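Local coordinates for protein monomethylamine methyltransferase MtmB1 (Methanosarcina barkeri, PDB 1NTH) that catalyses transfer of the methyl group of monomethylamine to the corrinoid cofactor of its partner protein MtmC in methanogenesis from methylamine, at residues W92-N97 with A285-S290; A280-A285 with S292-G297. All blocks are in the same frame, centred on the assembly; numbering follows the deposited sequence.

Interaction 1: W92-N97 with A285-S290; sequences WDAINN and AVLMSS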
loop_
_atom_site.group_PDB
_atom_site.type_symbol
_atom_site.label_atom_id
_atom_site.label_comp_id
_atom_site.label_asym_id
_atom_site.label_seq_id
_atom_site.Cartn_x
_atom_site.Cartn_y
_atom_site.Cartn_z
ATOM N N TRP A 92 -7.923 -0.164 -38.126
ATOM C CA TRP A 92 -6.708 0.647 -38.141
ATOM C C TRP A 92 -6.505 1.407 -36.833
ATOM O O TRP A 92 -5.372 1.580 -36.383
ATOM C CB TRP A 92 -6.719 1.616 -39.326
ATOM C CG TRP A 92 -6.228 0.969 -40.585
ATOM C CD1 TRP A 92 -6.924 0.790 -41.748
ATOM C CD2 TRP A 92 -4.937 0.380 -40.794
ATOM N NE1 TRP A 92 -6.145 0.122 -42.667
ATOM C CE2 TRP A 92 -4.922 -0.140 -42.107
ATOM C CE3 TRP A 92 -3.792 0.241 -39.996
ATOM C CZ2 TRP A 92 -3.804 -0.790 -42.644
ATOM C CZ3 TRP A 92 -2.679 -0.406 -40.531
ATOM C CH2 TRP A 92 -2.697 -0.914 -41.843
ATOM N N ASP A 93 -7.598 1.861 -36.227
ATOM C CA ASP A 93 -7.503 2.576 -34.957
ATOM C C ASP A 93 -6.880 1.645 -33.918
ATOM O O ASP A 93 -6.062 2.068 -33.106
ATOM C CB ASP A 93 -8.894 3.031 -34.499
ATOM C CG ASP A 93 -8.892 3.611 -33.089
ATOM O OD1 ASP A 93 -9.543 3.013 -32.210
ATOM O OD2 ASP A 93 -8.244 4.660 -32.863
ATOM N N ALA A 94 -7.253 0.370 -33.958
ATOM C CA ALA A 94 -6.708 -0.602 -33.017
ATOM C C ALA A 94 -5.233 -0.871 -33.304
ATOM O O ALA A 94 -4.399 -0.820 -32.401
ATOM C CB ALA A 94 -7.504 -1.907 -33.085
ATOM N N ILE A 95 -4.909 -1.156 -34.562
ATOM C CA ILE A 95 -3.527 -1.434 -34.941
ATOM C C ILE A 95 -2.606 -0.239 -34.698
ATOM O O ILE A 95 -1.467 -0.406 -34.259
ATOM C CB ILE A 95 -3.428 -1.837 -36.431
ATOM C CG1 ILE A 95 -4.152 -3.165 -36.656
ATOM C CG2 ILE A 95 -1.963 -1.956 -36.850
ATOM C CD1 ILE A 95 -4.209 -3.581 -38.117
ATOM N N ASN A 96 -3.107 0.962 -34.972
ATOM C CA ASN A 96 -2.309 2.175 -34.803
ATOM C C ASN A 96 -2.091 2.596 -33.355
ATOM O O ASN A 96 -1.323 3.522 -33.089
ATOM C CB ASN A 96 -2.945 3.345 -35.562
ATOM C CG ASN A 96 -2.830 3.199 -37.068
ATOM O OD1 ASN A 96 -1.841 2.673 -37.574
ATOM N ND2 ASN A 96 -3.831 3.686 -37.793
ATOM N N ASN A 97 -2.756 1.928 -32.422
ATOM C CA ASN A 97 -2.617 2.287 -31.013
ATOM C C ASN A 97 -2.447 1.082 -30.099
ATOM O O ASN A 97 -3.197 0.913 -29.140
ATOM C CB ASN A 97 -3.833 3.106 -30.565
ATOM C CG ASN A 97 -3.940 4.433 -31.294
ATOM O OD1 ASN A 97 -4.776 4.610 -32.187
ATOM N ND2 ASN A 97 -3.081 5.370 -30.925
ATOM N N ALA A 285 -6.808 -9.580 -31.638
ATOM C CA ALA A 285 -6.411 -9.509 -30.236
ATOM C C ALA A 285 -6.425 -8.078 -29.699
ATOM O O ALA A 285 -6.914 -7.831 -28.598
ATOM C CB ALA A 285 -5.019 -10.109 -30.058
ATOM N N VAL A 286 -5.897 -7.136 -30.473
ATOM C CA VAL A 286 -5.841 -5.749 -30.013
ATOM C C VAL A 286 -7.126 -4.974 -30.276
ATOM O O VAL A 286 -7.290 -3.840 -29.829
ATOM C CB VAL A 286 -4.646 -4.999 -30.658
ATOM C CG1 VAL A 286 -3.351 -5.707 -30.302
ATOM C CG2 VAL A 286 -4.805 -4.927 -32.179
ATOM N N LEU A 287 -8.046 -5.610 -30.986
ATOM C CA LEU A 287 -9.315 -4.995 -31.333
ATOM C C LEU A 287 -10.413 -5.448 -30.372
ATOM O O LEU A 287 -10.983 -4.647 -29.631
ATOM C CB LEU A 287 -9.648 -5.385 -32.780
ATOM C CG LEU A 287 -10.796 -4.785 -33.584
ATOM C CD1 LEU A 287 -10.696 -3.273 -33.626
ATOM C CD2 LEU A 287 -10.738 -5.358 -34.999
ATOM N N MET A 288 -10.690 -6.744 -30.372
ATOM C CA MET A 288 -11.728 -7.314 -29.529
ATOM C C MET A 288 -11.338 -7.469 -28.057
ATOM O O MET A 288 -12.139 -7.197 -27.162
ATOM C CB MET A 288 -12.129 -8.681 -30.096
ATOM C CG MET A 288 -13.158 -9.455 -29.288
ATOM S SD MET A 288 -13.358 -11.150 -29.916
ATOM C CE MET A 288 -11.949 -11.954 -29.154
ATOM N N SER A 289 -10.103 -7.894 -27.809
ATOM C CA SER A 289 -9.647 -8.143 -26.444
ATOM C C SER A 289 -8.839 -7.050 -25.762
ATOM O O SER A 289 -8.450 -7.221 -24.608
ATOM C CB SER A 289 -8.824 -9.432 -26.406
ATOM O OG SER A 289 -9.553 -10.518 -26.949
ATOM N N SER A 290 -8.590 -5.941 -26.454
ATOM C CA SER A 290 -7.796 -4.848 -25.886
ATOM C C SER A 290 -6.494 -5.422 -25.329
ATOM O O SER A 290 -5.970 -4.952 -24.319
ATOM C CB SER A 290 -8.567 -4.148 -24.760
ATOM O OG SER A 290 -9.741 -3.519 -25.251
#
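Ala94 meets Val286 and Leu287 where helix 88-95 packs on the outside of the TIM barrel, against the C-terminal end of helix 271-288. The contact is small, buried and apolar, and no hydrogen bond crosses it. The two backbones come near each other at Ala94 and Leu287, with CA atoms 5.4 Å apart. The Ala94 side chain is a single methyl, small enough for this short approach. Leu287 has CG anti to its backbone N (chi1 -171°), and its second torsion of 55° carries CD1 back to the Ala94 methyl. Val286 points toward the other helix and presents one branch. Its CG2 sits between the backbone N and the carbonyl carbon, 4.1 Å from Ala94 O and 4.2 Å from Ala94 CB. The same CG2 is 4.5 Å from Ile95 N. Leu287 also touches Leu70 of helix 56-73 and Tyr86, and Val286 touches Val98. Lys151 of the second subunit packs on Ala94, which places the helix near a subunit interface. Ala94 CB is 3.8 Å from Val286 O, and its closest neighbour across the contact is Leu287 CD1, at 3.5 Å.

Interaction 2: A280-A285 with S292-G297; sequences ATHINA and SWHLDG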
loop_
_atom_site.group_PDB
_atom_site.type_symbol
_atom_site.label_atom_id
_atom_site.label_comp_id
_atom_site.label_asym_id
_atom_site.label_seq_id
_atom_site.Cartn_x
_atom_site.Cartn_y
_atom_site.Cartn_z
ATOM N N ALA A 280 -4.847 -12.591 -38.931
ATOM C CA ALA A 280 -6.134 -12.001 -38.597
ATOM C C ALA A 280 -6.423 -12.050 -37.096
ATOM O O ALA A 280 -6.989 -11.104 -36.548
ATOM C CB ALA A 280 -7.255 -12.712 -39.364
ATOM N N THR A 281 -6.043 -13.139 -36.432
ATOM C CA THR A 281 -6.307 -13.244 -35.000
ATOM C C THR A 281 -5.325 -12.429 -34.158
ATOM O O THR A 281 -5.657 -12.044 -33.036
ATOM C CB THR A 281 -6.367 -14.726 -34.524
ATOM O OG1 THR A 281 -5.126 -15.390 -34.774
ATOM C CG2 THR A 281 -7.480 -15.458 -35.264
ATOM N N HIS A 282 -4.133 -12.161 -34.693
ATOM C CA HIS A 282 -3.161 -11.323 -33.983
ATOM C C HIS A 282 -3.775 -9.922 -33.956
ATOM O O HIS A 282 -3.727 -9.220 -32.947
ATOM C CB HIS A 282 -1.818 -11.253 -34.724
ATOM C CG HIS A 282 -0.843 -12.323 -34.339
ATOM N ND1 HIS A 282 -1.013 -13.649 -34.677
ATOM C CD2 HIS A 282 0.329 -12.255 -33.660
ATOM C CE1 HIS A 282 0.013 -14.351 -34.225
ATOM N NE2 HIS A 282 0.841 -13.529 -33.605
ATOM N N ILE A 283 -4.358 -9.519 -35.084
ATOM C CA ILE A 283 -4.994 -8.212 -35.185
ATOM C C ILE A 283 -6.258 -8.154 -34.317
ATOM O O ILE A 283 -6.504 -7.166 -33.625
ATOM C CB ILE A 283 -5.363 -7.888 -36.662
ATOM C CG1 ILE A 283 -4.084 -7.752 -37.500
ATOM C CG2 ILE A 283 -6.165 -6.596 -36.733
ATOM C CD1 ILE A 283 -4.333 -7.629 -39.014
ATOM N N ASN A 284 -7.057 -9.216 -34.344
ATOM C CA ASN A 284 -8.281 -9.245 -33.550
ATOM C C ASN A 284 -7.977 -9.107 -32.054
ATOM O O ASN A 284 -8.785 -8.573 -31.297
ATOM C CB ASN A 284 -9.051 -10.546 -33.799
ATOM C CG ASN A 284 -10.452 -10.505 -33.227
ATOM O OD1 ASN A 284 -11.208 -9.575 -33.500
ATOM N ND2 ASN A 284 -10.809 -11.514 -32.435
ATOM N N ALA A 285 -6.808 -9.580 -31.638
ATOM C CA ALA A 285 -6.411 -9.509 -30.236
ATOM C C ALA A 285 -6.425 -8.078 -29.699
ATOM O O ALA A 285 -6.914 -7.831 -28.598
ATOM C CB ALA A 285 -5.019 -10.109 -30.058
ATOM N N SER A 292 -2.675 -6.558 -24.462
ATOM C CA SER A 292 -1.395 -5.891 -24.267
ATOM C C SER A 292 -0.441 -6.661 -25.175
ATOM O O SER A 292 0.475 -6.095 -25.762
ATOM C CB SER A 292 -0.933 -6.010 -22.813
ATOM O OG SER A 292 -1.799 -5.302 -21.945
ATOM N N TRP A 293 -0.654 -7.974 -25.257
ATOM C CA TRP A 293 0.136 -8.822 -26.138
ATOM C C TRP A 293 -0.685 -10.039 -26.545
ATOM O O TRP A 293 -1.681 -10.372 -25.898
ATOM C CB TRP A 293 1.479 -9.238 -25.501
ATOM C CG TRP A 293 1.447 -10.118 -24.275
ATOM C CD1 TRP A 293 1.183 -9.734 -22.990
ATOM C CD2 TRP A 293 1.839 -11.497 -24.207
ATOM N NE1 TRP A 293 1.405 -10.781 -22.122
ATOM C CE2 TRP A 293 1.807 -11.876 -22.845
ATOM C CE3 TRP A 293 2.221 -12.446 -25.165
ATOM C CZ2 TRP A 293 2.143 -13.167 -22.417
ATOM C CZ3 TRP A 293 2.556 -13.731 -24.739
ATOM C CH2 TRP A 293 2.515 -14.078 -23.375
ATOM N N HIS A 294 -0.281 -10.678 -27.636
ATOM C CA HIS A 294 -1.000 -11.837 -28.148
ATOM C C HIS A 294 -0.137 -13.086 -28.172
ATOM O O HIS A 294 1.002 -13.057 -28.641
ATOM C CB HIS A 294 -1.499 -11.552 -29.567
ATOM C CG HIS A 294 -2.143 -12.732 -30.227
ATOM N ND1 HIS A 294 -3.401 -13.180 -29.888
ATOM C CD2 HIS A 294 -1.689 -13.573 -31.186
ATOM C CE1 HIS A 294 -3.696 -14.247 -30.612
ATOM N NE2 HIS A 294 -2.674 -14.506 -31.408
ATOM N N LEU A 295 -0.698 -14.182 -27.673
ATOM C CA LEU A 295 -0.002 -15.456 -27.638
ATOM C C LEU A 295 -0.537 -16.352 -28.752
ATOM O O LEU A 295 -1.735 -16.630 -28.816
ATOM C CB LEU A 295 -0.218 -16.144 -26.293
ATOM C CG LEU A 295 0.488 -17.494 -26.140
ATOM C CD1 LEU A 295 1.996 -17.294 -26.059
ATOM C CD2 LEU A 295 -0.018 -18.174 -24.895
ATOM N N ASP A 296 0.363 -16.795 -29.622
ATOM C CA ASP A 296 0.015 -17.665 -30.743
ATOM C C ASP A 296 0.278 -19.107 -30.315
ATOM O O ASP A 296 0.714 -19.365 -29.189
ATOM C CB ASP A 296 0.892 -17.294 -31.945
ATOM C CG ASP A 296 0.399 -17.887 -33.258
ATOM O OD1 ASP A 296 -0.601 -18.639 -33.270
ATOM O OD2 ASP A 296 1.035 -17.584 -34.290
ATOM N N GLY A 297 0.008 -20.047 -31.213
ATOM C CA GLY A 297 0.237 -21.447 -30.917
ATOM C C GLY A 297 -0.340 -22.322 -32.013
ATOM O O GLY A 297 -1.219 -23.138 -31.745
HETATM O O HOH W 1 -2.775 -16.632 -33.095
#
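His294 turns the edge of its ring onto the face of His282. The pair is edge-to-face, with centroids 4.3 Å apart and planes at 60°. His294 CD2 does the touching and stands 3.3 Å above the plane of His282, over the ring centre. The face of His294 is used too. His282 CA lies over it in a CH-pi contact, 4.1 Å from the ring centroid, and Thr281 O lies over the same face nearer the rim. Ala285 CB meets this ring obliquely, 3.5 Å from His294 ND1. His294 reaches the helix because its CG is anti to the backbone N (chi1 175°) on a residue that already points that way. The setting is the second half of a beta-alpha-beta unit of the TIM barrel: helix 271-288 lies against strand 293-300, and the two short segments run at 149°, roughly antiparallel. Asp296, two residues along the strand, comes to the rim of His282. Its OD2 lies in the ring plane, 3.4 Å from His282 CE1, and the carboxylate is nearly perpendicular to the ring. Arg361 binds both groups, with a salt bridge to Asp296 OD2 and a hydrogen bond to His282 NE2, while His282 ND1 bonds Asp278 O. These bonds fix the rotation of the His282 ring. Replacing His282 by an alanine is likely to leave the edge of His294 without its aromatic face and Arg361 without one of its partners. His294 is held at both nitrogens. ND1 bonds Asp258 OD2, and NE2 bonds a water at 2.7 Å, in the plane of the ring. Thr281 OG1, which also bonds Asp278 O, holds that water at 3.1 Å.

In the fold
Both contacts are buried and both use helix 271-288, with Ala285 common to the two segment pairs. Interaction 2 lies deeper, its centre about 9 Å from the centre of the chain, against about 18 Å for interaction 1. It covers the barrel-facing side of the helix, where imidazoles, a carboxylate and a water meet. Interaction 1 covers the outer side with aliphatic side chains and no hydrogen bond across it, close to the second subunit. The first joins parts far apart in sequence; the second joins neighbours within one beta-alpha-beta unit. Their centres are about 10 Å apart, and they touch through packing of Ile95 CD1 on Ile283 CG2, 3.9 Å apart.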